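Local coordinates for FAD dependent oxidoreductase domain-containing protein (Deinococcus radiodurans R1, PDB 3C4N) that is of uncharacterised function but binds ADP in its nucleotide pocket and probably acts as an FAD-dependent oxidoreductase, at residues Trp86-Gln89 with Asp90-Ala93; Leu167-Pro171 with Gly172-Leu176; Arg315-Leu318 with Glu319-Gly323. One frame throughout, in Å; residues are numbered along the deposited sequence.

Interaction 1: residues Trp86-Gln89 with Asp90-Ala93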
loop_
_atom_site.group_PDB
_atom_site.type_symbol
_atom_site.label_atom_id
_atom_site.label_comp_id
_atom_site.label_asym_id
_atom_site.label_seq_id
_atom_site.Cartn_x
_atom_site.Cartn_y
_atom_site.Cartn_z
ATOM N N TRP A 86 -11.046 24.344 7.144
ATOM C CA TRP A 86 -10.184 25.363 6.575
ATOM C C TRP A 86 -10.891 26.679 6.845
ATOM O O TRP A 86 -12.013 26.903 6.375
ATOM C CB TRP A 86 -10.021 25.199 5.071
ATOM C CG TRP A 86 -8.954 26.099 4.506
ATOM C CD1 TRP A 86 -7.670 25.754 4.208
ATOM C CD2 TRP A 86 -9.070 27.500 4.199
ATOM N NE1 TRP A 86 -6.980 26.846 3.734
ATOM C CE2 TRP A 86 -7.818 27.930 3.720
ATOM C CE3 TRP A 86 -10.110 28.430 4.284
ATOM C CZ2 TRP A 86 -7.578 29.256 3.323
ATOM C CZ3 TRP A 86 -9.871 29.752 3.890
ATOM C CH2 TRP A 86 -8.615 30.148 3.418
ATOM N N THR A 87 -10.243 27.549 7.609
ATOM C CA THR A 87 -10.843 28.842 7.919
ATOM C C THR A 87 -9.824 29.960 7.950
ATOM O O THR A 87 -8.740 29.797 8.505
ATOM C CB THR A 87 -11.565 28.821 9.279
ATOM O OG1 THR A 87 -12.074 30.127 9.549
ATOM C CG2 THR A 87 -10.616 28.411 10.396
ATOM N N ALA A 88 -10.185 31.099 7.375
ATOM C CA ALA A 88 -9.297 32.256 7.346
ATOM C C ALA A 88 -8.968 32.725 8.758
ATOM O O ALA A 88 -8.084 33.559 8.946
ATOM C CB ALA A 88 -9.940 33.393 6.552
ATOM N N GLN A 89 -9.666 32.186 9.753
ATOM C CA GLN A 89 -9.407 32.594 11.137
ATOM C C GLN A 89 -8.280 31.780 11.753
ATOM O O GLN A 89 -7.849 32.045 12.873
ATOM C CB GLN A 89 -10.681 32.466 11.987
ATOM C CG GLN A 89 -11.780 33.444 11.573
ATOM C CD GLN A 89 -13.078 33.242 12.325
ATOM O OE1 GLN A 89 -14.086 33.896 12.035
ATOM N NE2 GLN A 89 -13.067 32.335 13.298
ATOM N N ASP A 90 -7.800 30.784 11.021
ATOM C CA ASP A 90 -6.712 29.979 11.532
ATOM C C ASP A 90 -5.419 30.316 10.817
ATOM O O ASP A 90 -4.467 29.539 10.844
ATOM C CB ASP A 90 -7.015 28.493 11.377
ATOM C CG ASP A 90 -7.985 27.985 12.421
ATOM O OD1 ASP A 90 -8.354 28.763 13.337
ATOM O OD2 ASP A 90 -8.368 26.795 12.330
ATOM N N ILE A 91 -5.387 31.483 10.184
ATOM C CA ILE A 91 -4.200 31.925 9.471
ATOM C C ILE A 91 -3.409 32.911 10.327
ATOM O O ILE A 91 -3.868 34.018 10.593
ATOM C CB ILE A 91 -4.564 32.645 8.157
ATOM C CG1 ILE A 91 -5.432 31.744 7.271
ATOM C CG2 ILE A 91 -3.279 33.057 7.426
ATOM C CD1 ILE A 91 -5.996 32.444 6.038
ATOM N N PRO A 92 -2.218 32.512 10.792
ATOM C CA PRO A 92 -1.416 33.429 11.605
ATOM C C PRO A 92 -0.951 34.526 10.649
ATOM O O PRO A 92 -1.029 34.349 9.432
ATOM C CB PRO A 92 -0.249 32.557 12.069
ATOM C CG PRO A 92 -0.850 31.192 12.143
ATOM C CD PRO A 92 -1.685 31.142 10.871
ATOM N N ALA A 93 -0.464 35.642 11.186
ATOM C CA ALA A 93 0.001 36.751 10.358
ATOM C C ALA A 93 1.228 36.364 9.546
ATOM O O ALA A 93 2.221 35.897 10.099
ATOM C CB ALA A 93 0.316 37.954 11.230
#

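Interaction 2: residues Leu167-Pro171 with Gly172-Leu176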
loop_
_atom_site.group_PDB
_atom_site.type_symbol
_atom_site.label_atom_id
_atom_site.label_comp_id
_atom_site.label_asym_id
_atom_site.label_seq_id
_atom_site.Cartn_x
_atom_site.Cartn_y
_atom_site.Cartn_z
ATOM N N LEU A 167 -14.177 26.009 4.910
ATOM C CA LEU A 167 -14.456 24.757 4.224
ATOM C C LEU A 167 -14.334 23.548 5.155
ATOM O O LEU A 167 -13.550 23.567 6.105
ATOM C CB LEU A 167 -13.454 24.553 3.086
ATOM C CG LEU A 167 -13.221 25.571 1.975
ATOM C CD1 LEU A 167 -12.077 25.069 1.121
ATOM C CD2 LEU A 167 -14.482 25.760 1.141
ATOM N N THR A 168 -15.102 22.493 4.888
ATOM C CA THR A 168 -14.965 21.273 5.680
ATOM C C THR A 168 -14.646 20.105 4.761
ATOM O O THR A 168 -15.167 20.013 3.650
ATOM C CB THR A 168 -16.227 20.903 6.507
ATOM O OG1 THR A 168 -17.396 20.981 5.687
ATOM C CG2 THR A 168 -16.366 21.826 7.709
ATOM N N TYR A 169 -13.772 19.224 5.231
ATOM C CA TYR A 169 -13.382 18.039 4.479
ATOM C C TYR A 169 -12.862 17.005 5.456
ATOM O O TYR A 169 -12.645 17.306 6.633
ATOM C CB TYR A 169 -12.281 18.386 3.479
ATOM C CG TYR A 169 -10.985 18.864 4.115
ATOM C CD1 TYR A 169 -9.922 17.975 4.377
ATOM C CD2 TYR A 169 -10.806 20.209 4.426
ATOM C CE1 TYR A 169 -8.709 18.428 4.926
ATOM C CE2 TYR A 169 -9.612 20.668 4.971
ATOM C CZ TYR A 169 -8.568 19.784 5.214
ATOM O OH TYR A 169 -7.381 20.277 5.712
ATOM N N ARG A 170 -12.647 15.787 4.977
ATOM C CA ARG A 170 -12.122 14.741 5.848
ATOM C C ARG A 170 -10.622 14.600 5.615
ATOM O O ARG A 170 -10.185 14.208 4.533
ATOM C CB ARG A 170 -12.821 13.404 5.566
ATOM C CG ARG A 170 -14.323 13.426 5.769
ATOM C CD ARG A 170 -14.673 13.773 7.207
ATOM N NE ARG A 170 -14.100 12.809 8.147
ATOM C CZ ARG A 170 -14.646 11.636 8.455
ATOM N NH1 ARG A 170 -15.797 11.271 7.903
ATOM N NH2 ARG A 170 -14.026 10.823 9.303
ATOM N N PRO A 171 -9.810 14.917 6.629
ATOM C CA PRO A 171 -8.354 14.811 6.491
ATOM C C PRO A 171 -7.940 13.393 6.126
ATOM O O PRO A 171 -6.955 13.186 5.415
ATOM C CB PRO A 171 -7.838 15.216 7.873
ATOM C CG PRO A 171 -8.907 16.144 8.378
ATOM C CD PRO A 171 -10.173 15.423 7.963
ATOM N N GLY A 172 -8.709 12.425 6.629
ATOM C CA GLY A 172 -8.447 11.024 6.358
ATOM C C GLY A 172 -8.508 10.768 4.867
ATOM O O GLY A 172 -7.632 10.111 4.305
ATOM N N SER A 173 -9.543 11.289 4.217
ATOM C CA SER A 173 -9.677 11.127 2.776
ATOM C C SER A 173 -8.546 11.839 2.037
ATOM O O SER A 173 -8.057 11.350 1.023
ATOM C CB SER A 173 -11.012 11.690 2.294
ATOM O OG SER A 173 -12.081 10.879 2.731
ATOM N N LEU A 174 -8.143 13.001 2.541
ATOM C CA LEU A 174 -7.066 13.779 1.925
ATOM C C LEU A 174 -5.792 12.959 1.946
ATOM O O LEU A 174 -5.146 12.776 0.918
ATOM C CB LEU A 174 -6.845 15.093 2.685
ATOM C CG LEU A 174 -5.663 15.946 2.229
ATOM C CD1 LEU A 174 -5.740 16.126 0.721
ATOM C CD2 LEU A 174 -5.662 17.334 2.925
ATOM N N ALA A 175 -5.452 12.457 3.124
ATOM C CA ALA A 175 -4.252 11.655 3.318
ATOM C C ALA A 175 -4.246 10.398 2.439
ATOM O O ALA A 175 -3.276 10.146 1.733
ATOM C CB ALA A 175 -4.126 11.276 4.792
ATOM N N LEU A 176 -5.325 9.616 2.493
ATOM C CA LEU A 176 -5.439 8.397 1.687
ATOM C C LEU A 176 -5.218 8.720 0.209
ATOM O O LEU A 176 -4.456 8.045 -0.482
ATOM C CB LEU A 176 -6.821 7.760 1.854
ATOM C CG LEU A 176 -6.986 6.433 1.101
ATOM C CD1 LEU A 176 -5.975 5.441 1.642
ATOM C CD2 LEU A 176 -8.415 5.880 1.238
#

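Interaction 3: residues Arg315-Leu318 with Glu319-Gly323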
loop_
_atom_site.group_PDB
_atom_site.type_symbol
_atom_site.label_atom_id
_atom_site.label_comp_id
_atom_site.label_asym_id
_atom_site.label_seq_id
_atom_site.Cartn_x
_atom_site.Cartn_y
_atom_site.Cartn_z
ATOM N N ARG A 315 -10.083 16.388 32.790
ATOM C CA ARG A 315 -10.527 17.416 33.723
ATOM C C ARG A 315 -10.622 18.781 33.027
ATOM O O ARG A 315 -11.616 19.497 33.167
ATOM C CB ARG A 315 -9.560 17.471 34.918
ATOM C CG ARG A 315 -9.800 18.602 35.922
ATOM C CD ARG A 315 -8.688 18.631 36.992
ATOM N NE ARG A 315 -7.348 18.626 36.398
ATOM C CZ ARG A 315 -6.802 19.649 35.740
ATOM N NH1 ARG A 315 -7.473 20.787 35.587
ATOM N NH2 ARG A 315 -5.586 19.526 35.217
ATOM N N GLU A 316 -9.605 19.127 32.250
ATOM C CA GLU A 316 -9.605 20.407 31.569
ATOM C C GLU A 316 -10.759 20.610 30.604
ATOM O O GLU A 316 -11.315 21.705 30.523
ATOM C CB GLU A 316 -8.286 20.612 30.846
ATOM C CG GLU A 316 -7.150 20.872 31.801
ATOM C CD GLU A 316 -5.957 21.473 31.109
ATOM O OE1 GLU A 316 -5.346 20.761 30.283
ATOM O OE2 GLU A 316 -5.643 22.656 31.383
ATOM N N LEU A 317 -11.123 19.562 29.873
ATOM C CA LEU A 317 -12.230 19.663 28.930
ATOM C C LEU A 317 -13.523 19.831 29.730
ATOM O O LEU A 317 -14.394 20.625 29.371
ATOM C CB LEU A 317 -12.316 18.406 28.059
ATOM C CG LEU A 317 -12.882 18.597 26.646
ATOM C CD1 LEU A 317 -13.223 17.232 26.054
ATOM C CD2 LEU A 317 -14.113 19.470 26.668
ATOM N N LEU A 318 -13.632 19.075 30.818
ATOM C CA LEU A 318 -14.795 19.132 31.693
ATOM C C LEU A 318 -15.016 20.558 32.182
ATOM O O LEU A 318 -16.129 21.080 32.124
ATOM C CB LEU A 318 -14.591 18.204 32.894
ATOM C CG LEU A 318 -15.273 16.831 32.950
ATOM C CD1 LEU A 318 -15.814 16.423 31.578
ATOM C CD2 LEU A 318 -14.273 15.815 33.474
ATOM N N GLU A 319 -13.950 21.190 32.657
ATOM C CA GLU A 319 -14.048 22.553 33.160
ATOM C C GLU A 319 -14.495 23.490 32.045
ATOM O O GLU A 319 -15.381 24.321 32.246
ATOM C CB GLU A 319 -12.698 23.024 33.714
ATOM C CG GLU A 319 -12.012 22.037 34.651
ATOM C CD GLU A 319 -10.754 22.600 35.274
ATOM O OE1 GLU A 319 -9.966 23.248 34.558
ATOM O OE2 GLU A 319 -10.543 22.395 36.483
ATOM N N ASP A 320 -13.879 23.358 30.871
ATOM C CA ASP A 320 -14.226 24.207 29.729
ATOM C C ASP A 320 -15.725 24.105 29.449
ATOM O O ASP A 320 -16.411 25.121 29.310
ATOM C CB ASP A 320 -13.433 23.798 28.472
ATOM C CG ASP A 320 -11.984 24.282 28.496
ATOM O OD1 ASP A 320 -11.743 25.443 28.897
ATOM O OD2 ASP A 320 -11.086 23.512 28.094
ATOM N N LEU A 321 -16.226 22.875 29.371
ATOM C CA LEU A 321 -17.644 22.631 29.122
ATOM C C LEU A 321 -18.509 23.356 30.157
ATOM O O LEU A 321 -19.466 24.040 29.806
ATOM C CB LEU A 321 -17.939 21.127 29.172
ATOM C CG LEU A 321 -17.278 20.237 28.122
ATOM C CD1 LEU A 321 -17.611 18.792 28.430
ATOM C CD2 LEU A 321 -17.751 20.610 26.731
ATOM N N VAL A 322 -18.171 23.200 31.431
ATOM C CA VAL A 322 -18.928 23.847 32.491
ATOM C C VAL A 322 -18.972 25.349 32.248
ATOM O O VAL A 322 -20.002 25.984 32.446
ATOM C CB VAL A 322 -18.293 23.561 33.866
ATOM C CG1 VAL A 322 -19.000 24.353 34.955
ATOM C CG2 VAL A 322 -18.360 22.066 34.162
ATOM N N GLY A 323 -17.853 25.909 31.798
ATOM C CA GLY A 323 -17.782 27.338 31.541
ATOM C C GLY A 323 -18.520 27.783 30.294
ATOM O O GLY A 323 -18.760 28.973 30.099
HETATM O O HOH W 1 -6.589 23.722 34.937
#

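Interaction 1: residues Trp86-Gln89 with Asp90-Ala93
Ile91 folds back over Ala88 where the chain leaves strand 85-86 through a tight turn, of type I by its backbone angles, with an ST turn set into it. From Ile91 CB, beside Ala88 O, the chain runs through CG1, which is 3.6 Å from Ala88 O. CG1 stands anti to the carbonyl carbon (chi1 -56°) and the chain then extends, which carries CD1 back along the turn until it lies 3.6 Å from Ala88 CA. At this tip Ile91 CD1 also meets Ala88 CB at 4.1 Å and comes obliquely to Trp86 CH2 at 4.4 Å. An isoleucine suits this place because it is long enough for its tip to reach both Ala88 and, more loosely, the buried indole, whose NE1 is hydrogen-bonded to Ala99 O on helix 96-107. Ala88, with only a methyl, lets CD1 lie close to its CA.

The turn is closed by the backbone: Asp90 N donates to Thr87 O at 2.9 Å, nearly straight at the hydrogen (166°) though well above the carbonyl plane. Threonine serves here because its hydroxyl, anti to its own backbone nitrogen, can accept from Gln89 N, a bond of 3.2 Å between Thr87 OG1 and Gln89 N that is less securely placed. The same hydroxyl is hydrogen-bonded to Asp163 OD2, so one oxygen links the bend to strand 159-163. Asp90 crosses Thr87 at an angle, and its OD1 forms a salt bridge with Arg272. The closest side-chain touch is Thr87 CG2 to Asp90 CG, 3.3 Å.

Interaction 2: residues Leu167-Pro171 with Gly172-Leu176
Tyr169 and Leu174 meet at the junction where strand 167-169 gives way to helix 171-183. With CG held between the backbone nitrogen and the carbonyl carbon (chi1 63°), the Tyr169 ring is placed so that its CE1 lies 3.8 Å from Leu174 CD2, the methyl arriving obliquely. Both side chains also rest on Leu106 of helix 96-107. Tyrosine suits the spot because its ring is apolar where the leucine touches it, while OH is hydrogen-bonded to Asp380 O and so does not lie buried without a partner.

Arg170 follows at the N-cap position. Its contribution to the helix is its carbonyl: Leu174 N donates to Arg170 O at 3.1 Å, with the donor in the carbonyl plane and an angle of 156° at the hydrogen. Only the root of the side chain shares in the contact, Arg170 CB lying 3.9 Å from Ser173 OG. Beyond it the chain bends twice, leads away from the helix and touches Arg279 and Gln281 on strand 276-281.

Pro171 begins the helix. Having no N-H, it gives up nothing in a first turn whose amides lack carbonyls one turn earlier, and its fixed phi of -58° already fits a helix. Its oxygen takes the next bond, Ala175 N to Pro171 O at 2.8 Å and almost straight. Leu174 CB packs against the same oxygen, 3.3 Å from Pro171 O.

Ala175 is small where the helix passes close to Thr79, which binds ADP; the Ala175 side chain is about 7 Å from the bound ADP. The polar part of the contact is thus main chain, carbonyls of Arg170 and Pro171 taking up the amides of Leu174 and Ala175, and the side-chain part is apolar, Tyr169 against Leu174, so the junction depends on no charge pair between the segments.

Interaction 3: residues Arg315-Leu318 with Glu319-Gly323
Arg315 and Glu319, one helical turn apart, lie side by side and point the same way. Their flat ends are not coplanar: the guanidinium and carboxylate planes stand 73° apart, and Glu319 OE2 sits at the guanidinium edge, in its plane, 3.6 Å from Arg315 NH1. That is a salt bridge, though a long one, and a water adds to it, accepting from Arg315 NH1 at 3.1 Å and donating weakly to Glu319 OE1. The CG of Arg315 is anti to its backbone nitrogen (chi1 174°) and the chain bends at chi3, which turns NH1 to the side on which the Glu319 carboxylate lies. Long, flexible charged residues suit this exposed face.

On the buried side Leu317 crosses Leu321 at a slant, with Leu317 CD2 3.6 Å from Leu321 CG. Leu318, the next residue in the same turn, comes less close, its CD1 4.3 Å from Leu321 CD1. With an alanine at Leu321, Leu317 CD2, Leu313 and Leu331 would probably be left without the leucine branches they touch, opening a gap under the helix.

Asp320 OD2 is hydrogen-bonded to His292, outside the helix. Beneath all this run regular backbone bonds, such as Leu321 N to Leu317 O at 2.9 Å. Charges on one face and leucines on the other, where Leu317 meets Gln256 and Pro258 of strand 251-260, make this an amphipathic alpha-helix.

Overall arrangement
From the N terminus the three contacts come in series, and none encloses or crosses another. Each joins adjoining pieces of chain, so the loops closed are no longer than a turn. Interaction 1 bends the chain after strand 85-86, on its way to helix 96-107; interaction 2 turns strand 167-169 into helix 171-183. These two touch: Trp86 O lies 2.8 Å from Leu167 N, a probable hydrogen bond within the antiparallel pairing of their strands, and both reach helix 96-107. Interaction 3 stands apart, its nearest atoms about 16 Å from interaction 1 and about 18 Å from interaction 2, on a helix that lies against strand 251-260 of the mixed sheet holding strands 85-86 and 167-169.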